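Side-chain contacts in endoglucanase family 5 (Clostridium acetobutylicum ATCC 824, PDB 6PZ7), which probably hydrolyses the internal beta-1,4-glucosidic bonds of cellulose and related polysaccharides as a broad-specificity endoglucanase of glycoside hydrolase family 5: residues 123-128 with 172-177; 60-65 with 72-77; 314-319 with 327-332. All coordinates share one frame; numbering follows the deposited sequence. Where two conformers were deposited one is given.

Interaction 1. Residues 123-128 with 172-177; sequences KVWGQI and LTAVNT
With its CG2 anti to the backbone N, Thr-177 turns a methyl group to the neighbouring helix and leaves OG1 beside its own backbone N (chi1 -61°), while the indole of Trp-125, swung to a chi1 of -97°, presents its pyrrole part to Ala-174. The methyl of Thr-177 is the closer probe: CG2 lies 3.3 Å from Gly-126 N, with Gly-126 CA beside it, and also meets CB of Trp-125. The glycine adds no bulk where the methyl meets its backbone, and the CA atoms of Gly-126 and Thr-177 are 5.8 Å apart. One turn earlier, Ala-174 CB touches Trp-125 CD1 at 3.8 Å, coming obliquely to the ring; the small alanine leaves room for the broad indole. On one face of that ring lies Ile-128 CD1, from the same helix, and NE1 donates to Thr-143 O, which, with the packing on its face, helps to set the turn of the indole. The segment axes approach to 9.0 Å and cross at -35°. The hydroxyl of Thr-177 turns back to its own helix, where OG1 donates to Thr-173 O at 2.8 Å; this oxygen also accepts from Thr-177 N on the other face of its plane. The threonine thus keeps its polar group within its own helix, and between these two segments the contact is apolar and van der Waals in kind, with no hydrogen bond across.

Interaction 2. Residues 60-65 with 72-77; sequences VSWSSH and YTIDQA
Trp-62 meets Ile-74 and, three residues on, His-65 meets Asp-75, after the chain has left barrel strand 55-58. At the start of the segment Val-60 covers one face of the Trp-62 indole, CG1 lying 3.3 Å above its plane toward the rim. In Trp-62 the side chain leaves beside the backbone N (chi1 -60°), and the benzo edge of the indole reaches Ile-74, whose CG2 sits near the ring plane, 3.9 Å from CE3. A large, flat, largely apolar group suits this buried place, and its one polar atom, NE1, is satisfied by Asn-99 O. Ile-128 from helix 111-132 packs on both Trp-62 and Ile-74. A short 3-10 turn follows through Ser-63 and Ser-64, and His-65 N bonds back to Trp-62 O. The carbonyl of His-65 carries the main link across: Asp-75 N donates to its O at 2.9 Å, nearly in line with the C=O bond, while Ile-74 CA makes a CA-H...O contact with the same oxygen at 3.3 Å. The imidazole, stacked with Trp-78, joins in through a water, which lies 2.7 Å from His-65 ND1 and donates to Asp-75 OD2. The other carboxylate oxygen, OD1, accepts from Ala-77 N at 3.0 Å, from above the carboxylate plane. Asp-75 is therefore the N-cap of helix 76-91, and the whole is a beta-alpha connection of a TIM barrel; here the loop leaving strand 55-58 is bonded to the N-cap of helix 76-91.

Interaction 3. Residues 314-319 with 327-332; sequences YGILDR and PKLVRT
Ile-316 packs on helix 327-334 chiefly through Leu-329: its CG2 touches Leu-329 CD2 at 3.8 Å, the two side chains crossing at about a right angle. Its CD1 also comes within 4.0 Å of Val-330 CG2, but this holds for one of two conformers of the valine and is less certain. With chi1 at 60°, CG1 stands between the backbone N and the carbonyl carbon, which leaves CG2, the branch that meets the leucine, beside the N. Branched aliphatic residues suit a buried place of this kind, since their methyls fill it from several directions and bring no polar group needing a partner. Further out, Trp-324 of the short strand 323-324 touches Ile-316, while Leu-329 also packs on Arg-281 and Ala-285 of helix 278-294. Polar bonds position the backbones: Asp-303 OD2 accepts from the N of Ile-316 and of Leu-317, and Glu-278 OE2 accepts from Leu-329 N. Within the helix, Thr-332 OG1 donates to Leu-329 O at 2.9 Å. The contact thus joins the C-terminal helix to the segment after strand 298-303 that leads into the small antiparallel pair 317-318 and 323-324, and closes the beta-alpha series of a TIM barrel.

In the fold
Along the chain the three contacts come in series: interaction 2 first, then interaction 1, then interaction 3. Interactions 1 and 2 are neighbours, their centres 14 Å apart, and both involve helix 111-132: its residue Gln-127 bonds through NE2 to Tyr-72 O and through OE1 to Ile-74 N. Interaction 3 lies far away, its centre 35 Å from that of interaction 1 and 31 Å from that of interaction 2, on the opposite side of the chain's centre from interaction 1. All three belong to the layer of helices and loops round one eight-stranded parallel barrel: interactions 1 and 2 form one continuous patch of that layer, and interaction 3 lies at a distant place where the last helix packs.

Interaction 1. Residues 123-128 with 172-177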
loop_
_atom_site.group_PDB
_atom_site.type_symbol
_atom_site.label_atom_id
_atom_site.label_comp_id
_atom_site.label_asym_id
_atom_site.label_seq_id
_atom_site.Cartn_x
_atom_site.Cartn_y
_atom_site.Cartn_z
ATOM N N LYS A 123 1.739 11.123 18.097
ATOM C CA LYS A 123 0.431 11.085 18.744
ATOM C C LYS A 123 -0.559 10.230 17.966
ATOM O O LYS A 123 -1.345 9.467 18.539
ATOM C CB LYS A 123 -0.134 12.508 18.891
ATOM C CG LYS A 123 0.209 13.212 20.188
ATOM C CD LYS A 123 1.703 13.596 20.302
ATOM C CE LYS A 123 1.971 14.458 21.569
ATOM N NZ LYS A 123 3.397 14.787 21.668
ATOM N N VAL A 124 -0.559 10.370 16.646
ATOM C CA VAL A 124 -1.526 9.664 15.796
ATOM C C VAL A 124 -1.221 8.166 15.733
ATOM O O VAL A 124 -2.100 7.348 16.001
ATOM C CB VAL A 124 -1.606 10.317 14.401
ATOM C CG1 VAL A 124 -2.404 9.476 13.441
ATOM C CG2 VAL A 124 -2.191 11.712 14.509
ATOM N N TRP A 125 0.019 7.780 15.408
ATOM C CA TRP A 125 0.357 6.355 15.431
ATOM C C TRP A 125 0.226 5.763 16.828
ATOM O O TRP A 125 -0.099 4.578 16.973
ATOM C CB TRP A 125 1.734 6.043 14.827
ATOM C CG TRP A 125 1.662 5.604 13.397
ATOM C CD1 TRP A 125 2.090 6.255 12.291
ATOM C CD2 TRP A 125 1.017 4.418 12.929
ATOM N NE1 TRP A 125 1.801 5.552 11.164
ATOM C CE2 TRP A 125 1.111 4.421 11.528
ATOM C CE3 TRP A 125 0.351 3.346 13.559
ATOM C CZ2 TRP A 125 0.551 3.404 10.751
ATOM C CZ3 TRP A 125 -0.160 2.337 12.784
ATOM C CH2 TRP A 125 -0.071 2.375 11.392
ATOM N N GLY A 126 0.437 6.533 17.902
ATOM C CA GLY A 126 0.242 5.970 19.233
ATOM C C GLY A 126 -1.187 5.514 19.439
ATOM O O GLY A 126 -1.455 4.440 19.981
ATOM N N GLN A 127 -2.151 6.316 18.973
ATOM C CA GLN A 127 -3.553 5.942 19.100
ATOM C C GLN A 127 -3.932 4.772 18.184
ATOM O O GLN A 127 -4.667 3.875 18.584
ATOM C CB GLN A 127 -4.438 7.158 18.811
ATOM C CG GLN A 127 -4.384 8.227 19.878
ATOM C CD GLN A 127 -5.042 9.490 19.402
ATOM O OE1 GLN A 127 -6.264 9.628 19.529
ATOM N NE2 GLN A 127 -4.274 10.355 18.787
ATOM N N ILE A 128 -3.489 4.788 16.927
ATOM C CA ILE A 128 -3.801 3.682 16.018
ATOM C C ILE A 128 -3.214 2.387 16.566
ATOM O O ILE A 128 -3.887 1.363 16.690
ATOM C CB ILE A 128 -3.272 3.954 14.597
ATOM C CG1 ILE A 128 -3.826 5.230 13.966
ATOM C CG2 ILE A 128 -3.561 2.731 13.657
ATOM C CD1 ILE A 128 -3.034 5.681 12.733
ATOM N N LEU A 172 11.128 6.021 11.238
ATOM C CA LEU A 172 11.686 5.640 12.532
ATOM C C LEU A 172 10.755 6.028 13.671
ATOM O O LEU A 172 10.508 5.222 14.571
ATOM C CB LEU A 172 13.048 6.306 12.735
ATOM C CG LEU A 172 13.705 6.064 14.086
ATOM C CD1 LEU A 172 13.905 4.628 14.331
ATOM C CD2 LEU A 172 15.028 6.838 14.174
ATOM N N THR A 173 10.233 7.257 13.633
ATOM C CA THR A 173 9.297 7.718 14.643
ATOM C C THR A 173 8.097 6.787 14.700
ATOM O O THR A 173 7.646 6.385 15.782
ATOM C CB THR A 173 8.824 9.135 14.301
ATOM O OG1 THR A 173 9.919 10.062 14.360
ATOM C CG2 THR A 173 7.746 9.596 15.268
ATOM N N ALA A 174 7.524 6.471 13.541
ATOM C CA ALA A 174 6.345 5.593 13.519
ATOM C C ALA A 174 6.652 4.197 14.058
ATOM O O ALA A 174 5.890 3.657 14.857
ATOM C CB ALA A 174 5.784 5.550 12.116
ATOM N N VAL A 175 7.762 3.592 13.642
ATOM C CA VAL A 175 8.126 2.266 14.144
ATOM C C VAL A 175 8.323 2.300 15.652
ATOM O O VAL A 175 7.825 1.432 16.382
ATOM C CB VAL A 175 9.374 1.711 13.426
ATOM C CG1 VAL A 175 9.933 0.517 14.167
ATOM C CG2 VAL A 175 9.033 1.341 11.971
ATOM N N ASN A 176 9.073 3.291 16.159
ATOM C CA ASN A 176 9.305 3.346 17.599
ATOM C C ASN A 176 7.991 3.534 18.363
ATOM O O ASN A 176 7.778 2.943 19.427
ATOM C CB ASN A 176 10.270 4.478 17.947
ATOM C CG ASN A 176 11.732 4.131 17.674
ATOM O OD1 ASN A 176 12.098 2.980 17.573
ATOM N ND2 ASN A 176 12.561 5.160 17.579
ATOM N N THR A 177 7.113 4.389 17.850
ATOM C CA THR A 177 5.823 4.629 18.502
ATOM C C THR A 177 4.983 3.359 18.529
ATOM O O THR A 177 4.403 3.005 19.558
ATOM C CB THR A 177 5.075 5.740 17.784
ATOM O OG1 THR A 177 5.825 6.959 17.843
ATOM C CG2 THR A 177 3.704 5.996 18.352
#

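Interaction 2. Residues 60-65 with 72-77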
loop_
_atom_site.group_PDB
_atom_site.type_symbol
_atom_site.label_atom_id
_atom_site.label_comp_id
_atom_site.label_asym_id
_atom_site.label_seq_id
_atom_site.Cartn_x
_atom_site.Cartn_y
_atom_site.Cartn_z
ATOM N N VAL A 60 -6.150 4.059 4.796
ATOM C CA VAL A 60 -6.950 4.911 5.680
ATOM C C VAL A 60 -6.359 6.308 5.700
ATOM O O VAL A 60 -5.184 6.485 6.048
ATOM C CB VAL A 60 -7.050 4.376 7.121
ATOM C CG1 VAL A 60 -7.907 5.317 7.976
ATOM C CG2 VAL A 60 -7.629 2.962 7.124
ATOM N N SER A 61 -7.169 7.297 5.342
ATOM C CA SER A 61 -6.773 8.701 5.446
ATOM C C SER A 61 -7.308 9.239 6.765
ATOM O O SER A 61 -8.521 9.222 6.995
ATOM C CB SER A 61 -7.305 9.504 4.263
ATOM O OG SER A 61 -6.697 9.047 3.050
ATOM N N TRP A 62 -6.405 9.629 7.646
ATOM C CA TRP A 62 -6.793 10.011 9.009
ATOM C C TRP A 62 -7.102 11.480 9.163
ATOM O O TRP A 62 -7.809 11.826 10.113
ATOM C CB TRP A 62 -5.695 9.569 9.971
ATOM C CG TRP A 62 -5.461 8.088 9.959
ATOM C CD1 TRP A 62 -4.586 7.424 9.134
ATOM C CD2 TRP A 62 -6.127 7.066 10.725
ATOM N NE1 TRP A 62 -4.657 6.063 9.363
ATOM C CE2 TRP A 62 -5.597 5.812 10.324
ATOM C CE3 TRP A 62 -7.147 7.085 11.683
ATOM C CZ2 TRP A 62 -6.009 4.617 10.873
ATOM C CZ3 TRP A 62 -7.578 5.877 12.237
ATOM C CH2 TRP A 62 -7.012 4.664 11.820
ATOM N N SER A 63 -6.616 12.322 8.247
ATOM C CA SER A 63 -6.603 13.775 8.420
ATOM C C SER A 63 -7.934 14.338 8.902
ATOM O O SER A 63 -7.968 15.157 9.831
ATOM C CB SER A 63 -6.187 14.421 7.093
ATOM O OG SER A 63 -5.939 15.808 7.244
ATOM N N SER A 64 -9.032 13.974 8.255
ATOM C CA SER A 64 -10.366 14.497 8.535
ATOM C C SER A 64 -10.920 14.031 9.870
ATOM O O SER A 64 -12.019 14.464 10.242
ATOM C CB SER A 64 -11.372 14.070 7.446
ATOM O OG SER A 64 -10.971 14.494 6.161
ATOM N N HIS A 65 -10.233 13.132 10.546
ATOM C CA HIS A 65 -10.699 12.481 11.762
ATOM C C HIS A 65 -9.803 12.757 12.953
ATOM O O HIS A 65 -9.984 12.116 13.993
ATOM C CB HIS A 65 -10.794 10.974 11.494
ATOM C CG HIS A 65 -11.498 10.656 10.227
ATOM N ND1 HIS A 65 -12.861 10.793 10.070
ATOM C CD2 HIS A 65 -11.015 10.296 9.017
ATOM C CE1 HIS A 65 -13.189 10.485 8.826
ATOM N NE2 HIS A 65 -12.089 10.188 8.163
ATOM N N TYR A 72 -4.321 15.706 19.318
ATOM C CA TYR A 72 -4.544 15.096 18.022
ATOM C C TYR A 72 -5.452 13.874 18.151
ATOM O O TYR A 72 -5.185 12.802 17.594
ATOM C CB TYR A 72 -3.231 14.749 17.343
ATOM C CG TYR A 72 -2.383 15.949 17.032
ATOM C CD1 TYR A 72 -2.778 16.858 16.074
ATOM C CD2 TYR A 72 -1.143 16.141 17.641
ATOM C CE1 TYR A 72 -1.961 17.950 15.732
ATOM C CE2 TYR A 72 -0.325 17.211 17.284
ATOM C CZ TYR A 72 -0.753 18.094 16.333
ATOM O OH TYR A 72 0.027 19.185 15.954
ATOM N N THR A 73 -6.565 14.042 18.851
ATOM C CA THR A 73 -7.439 12.912 19.166
ATOM C C THR A 73 -8.081 12.371 17.897
ATOM O O THR A 73 -8.726 13.116 17.148
ATOM C CB THR A 73 -8.538 13.358 20.124
ATOM O OG1 THR A 73 -7.895 13.905 21.281
ATOM C CG2 THR A 73 -9.441 12.238 20.505
ATOM N N ILE A 74 -7.981 11.071 17.683
ATOM C CA ILE A 74 -8.660 10.432 16.560
ATOM C C ILE A 74 -10.103 10.152 16.979
ATOM O O ILE A 74 -10.363 9.542 18.021
ATOM C CB ILE A 74 -7.957 9.124 16.128
ATOM C CG1 ILE A 74 -6.506 9.378 15.735
ATOM C CG2 ILE A 74 -8.724 8.500 14.950
ATOM C CD1 ILE A 74 -5.733 8.130 15.356
ATOM N N ASP A 75 -11.040 10.572 16.150
ATOM C CA ASP A 75 -12.450 10.325 16.434
ATOM C C ASP A 75 -12.713 8.848 16.716
ATOM O O ASP A 75 -12.398 7.969 15.895
ATOM C CB ASP A 75 -13.268 10.794 15.232
ATOM C CG ASP A 75 -14.733 10.445 15.327
ATOM O OD1 ASP A 75 -15.210 10.093 16.423
ATOM O OD2 ASP A 75 -15.406 10.488 14.282
ATOM N N GLN A 76 -13.340 8.558 17.852
ATOM C CA GLN A 76 -13.589 7.173 18.228
ATOM C C GLN A 76 -14.484 6.456 17.229
ATOM O O GLN A 76 -14.292 5.262 16.972
ATOM C CB GLN A 76 -14.225 7.138 19.621
ATOM C CG GLN A 76 -14.535 5.774 20.148
ATOM C CD GLN A 76 -15.079 5.819 21.570
ATOM O OE1 GLN A 76 -14.314 5.890 22.539
ATOM N NE2 GLN A 76 -16.406 5.805 21.699
ATOM N N ALA A 77 -15.499 7.127 16.704
ATOM C CA ALA A 77 -16.369 6.451 15.754
ATOM C C ALA A 77 -15.616 6.071 14.492
ATOM O O ALA A 77 -15.940 5.067 13.853
ATOM C CB ALA A 77 -17.546 7.352 15.394
HETATM O O HOH W 1 -14.450 11.743 12.092
#

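Interaction 3. Residues 314-319 with 327-332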
loop_
_atom_site.group_PDB
_atom_site.type_symbol
_atom_site.label_atom_id
_atom_site.label_comp_id
_atom_site.label_asym_id
_atom_site.label_seq_id
_atom_site.Cartn_x
_atom_site.Cartn_y
_atom_site.Cartn_z
ATOM N N TYR A 314 -9.301 1.727 -12.238
ATOM C CA TYR A 314 -8.533 0.569 -11.802
ATOM C C TYR A 314 -9.387 -0.545 -11.202
ATOM O O TYR A 314 -8.845 -1.630 -10.876
ATOM C CB TYR A 314 -7.489 1.006 -10.732
ATOM C CG TYR A 314 -6.375 1.866 -11.256
ATOM C CD1 TYR A 314 -5.287 1.291 -11.870
ATOM C CD2 TYR A 314 -6.387 3.243 -11.085
ATOM C CE1 TYR A 314 -4.248 2.062 -12.343
ATOM C CE2 TYR A 314 -5.325 4.029 -11.525
ATOM C CZ TYR A 314 -4.281 3.413 -12.168
ATOM O OH TYR A 314 -3.190 4.143 -12.655
ATOM N N GLY A 315 -10.680 -0.326 -11.017
ATOM C CA GLY A 315 -11.512 -1.307 -10.341
ATOM C C GLY A 315 -11.684 -2.575 -11.144
ATOM O O GLY A 315 -11.916 -2.537 -12.349
ATOM N N ILE A 316 -11.675 -3.704 -10.451
ATOM C CA ILE A 316 -11.913 -4.998 -11.072
ATOM C C ILE A 316 -13.082 -5.747 -10.442
ATOM O O ILE A 316 -13.623 -6.661 -11.088
ATOM C CB ILE A 316 -10.621 -5.867 -11.143
ATOM C CG1 ILE A 316 -10.053 -6.132 -9.763
ATOM C CG2 ILE A 316 -9.584 -5.156 -12.035
ATOM C CD1 ILE A 316 -8.799 -7.041 -9.739
ATOM N N LEU A 317 -13.486 -5.387 -9.220
ATOM C CA LEU A 317 -14.691 -5.894 -8.569
ATOM C C LEU A 317 -15.782 -4.828 -8.660
ATOM O O LEU A 317 -15.519 -3.651 -8.347
ATOM C CB LEU A 317 -14.401 -6.190 -7.099
ATOM C CG LEU A 317 -15.582 -6.666 -6.250
ATOM C CD1 LEU A 317 -16.117 -7.985 -6.728
ATOM C CD2 LEU A 317 -15.190 -6.758 -4.795
ATOM N N ASP A 318 -16.987 -5.202 -9.067
ATOM C CA ASP A 318 -18.149 -4.336 -8.913
ATOM C C ASP A 318 -18.690 -4.646 -7.524
ATOM O O ASP A 318 -19.275 -5.716 -7.290
ATOM C CB ASP A 318 -19.186 -4.595 -10.009
ATOM C CG ASP A 318 -20.428 -3.724 -9.862
ATOM O OD1 ASP A 318 -20.773 -3.270 -8.750
ATOM O OD2 ASP A 318 -21.159 -3.565 -10.887
ATOM N N ARG A 319 -18.464 -3.716 -6.586
ATOM C CA ARG A 319 -18.819 -3.960 -5.197
ATOM C C ARG A 319 -20.321 -3.932 -4.984
ATOM O O ARG A 319 -20.816 -4.545 -4.029
ATOM C CB ARG A 319 -18.197 -2.900 -4.316
ATOM C CG ARG A 319 -16.688 -2.889 -4.374
ATOM C CD ARG A 319 -16.100 -1.832 -3.486
ATOM N NE ARG A 319 -14.715 -1.552 -3.824
ATOM C CZ ARG A 319 -13.992 -0.610 -3.240
ATOM N NH1 ARG A 319 -14.485 0.065 -2.214
ATOM N NH2 ARG A 319 -12.781 -0.343 -3.699
ATOM N N PRO A 327 -13.002 -10.963 -15.529
ATOM C CA PRO A 327 -12.728 -12.281 -14.925
ATOM C C PRO A 327 -11.418 -12.880 -15.364
ATOM O O PRO A 327 -10.785 -13.595 -14.573
ATOM C CB PRO A 327 -13.944 -13.128 -15.362
ATOM C CG PRO A 327 -14.460 -12.434 -16.603
ATOM C CD PRO A 327 -14.229 -10.973 -16.347
ATOM N N LYS A 328 -10.972 -12.635 -16.582
ATOM C CA LYS A 328 -9.681 -13.177 -17.009
ATOM C C LYS A 328 -8.546 -12.498 -16.254
ATOM O O LYS A 328 -7.607 -13.153 -15.783
ATOM C CB LYS A 328 -9.538 -12.955 -18.497
ATOM C CG LYS A 328 -8.227 -13.351 -19.130
ATOM C CD LYS A 328 -8.206 -12.903 -20.590
ATOM C CE LYS A 328 -6.912 -13.271 -21.271
ATOM N NZ LYS A 328 -7.067 -13.219 -22.793
ATOM N N LEU A 329 -8.664 -11.191 -16.058
ATOM C CA LEU A 329 -7.669 -10.416 -15.339
ATOM C C LEU A 329 -7.587 -10.852 -13.890
ATOM O O LEU A 329 -6.498 -11.052 -13.359
ATOM C CB LEU A 329 -8.014 -8.929 -15.488
ATOM C CG LEU A 329 -7.205 -7.939 -14.704
ATOM C CD1 LEU A 329 -5.691 -8.053 -14.943
ATOM C CD2 LEU A 329 -7.664 -6.548 -14.979
ATOM N N VAL A 330 -8.728 -10.993 -13.210
ATOM C CA VAL A 330 -8.654 -11.394 -11.813
ATOM C C VAL A 330 -7.949 -12.738 -11.696
ATOM O O VAL A 330 -7.105 -12.943 -10.813
ATOM C CB VAL A 330 -10.049 -11.405 -11.155
ATOM C CG1 VAL A 330 -9.901 -11.688 -9.630
ATOM C CG2 VAL A 330 -10.784 -10.098 -11.350
ATOM N N ARG A 331 -8.300 -13.677 -12.579
ATOM C CA ARG A 331 -7.699 -15.005 -12.499
ATOM C C ARG A 331 -6.182 -14.946 -12.697
ATOM O O ARG A 331 -5.441 -15.674 -12.012
ATOM C CB ARG A 331 -8.372 -15.953 -13.491
ATOM C CG ARG A 331 -8.004 -17.420 -13.318
ATOM C CD ARG A 331 -8.544 -17.989 -12.017
ATOM N NE ARG A 331 -8.166 -19.387 -11.900
ATOM C CZ ARG A 331 -8.557 -20.188 -10.920
ATOM N NH1 ARG A 331 -9.338 -19.731 -9.959
ATOM N NH2 ARG A 331 -8.161 -21.447 -10.921
ATOM N N THR A 332 -5.679 -14.115 -13.616
ATOM C CA THR A 332 -4.227 -13.968 -13.776
ATOM C C THR A 332 -3.558 -13.364 -12.547
ATOM O O THR A 332 -2.358 -13.606 -12.298
ATOM C CB THR A 332 -3.817 -13.174 -15.027
ATOM O OG1 THR A 332 -4.269 -11.813 -15.002
ATOM C CG2 THR A 332 -4.407 -13.834 -16.269
#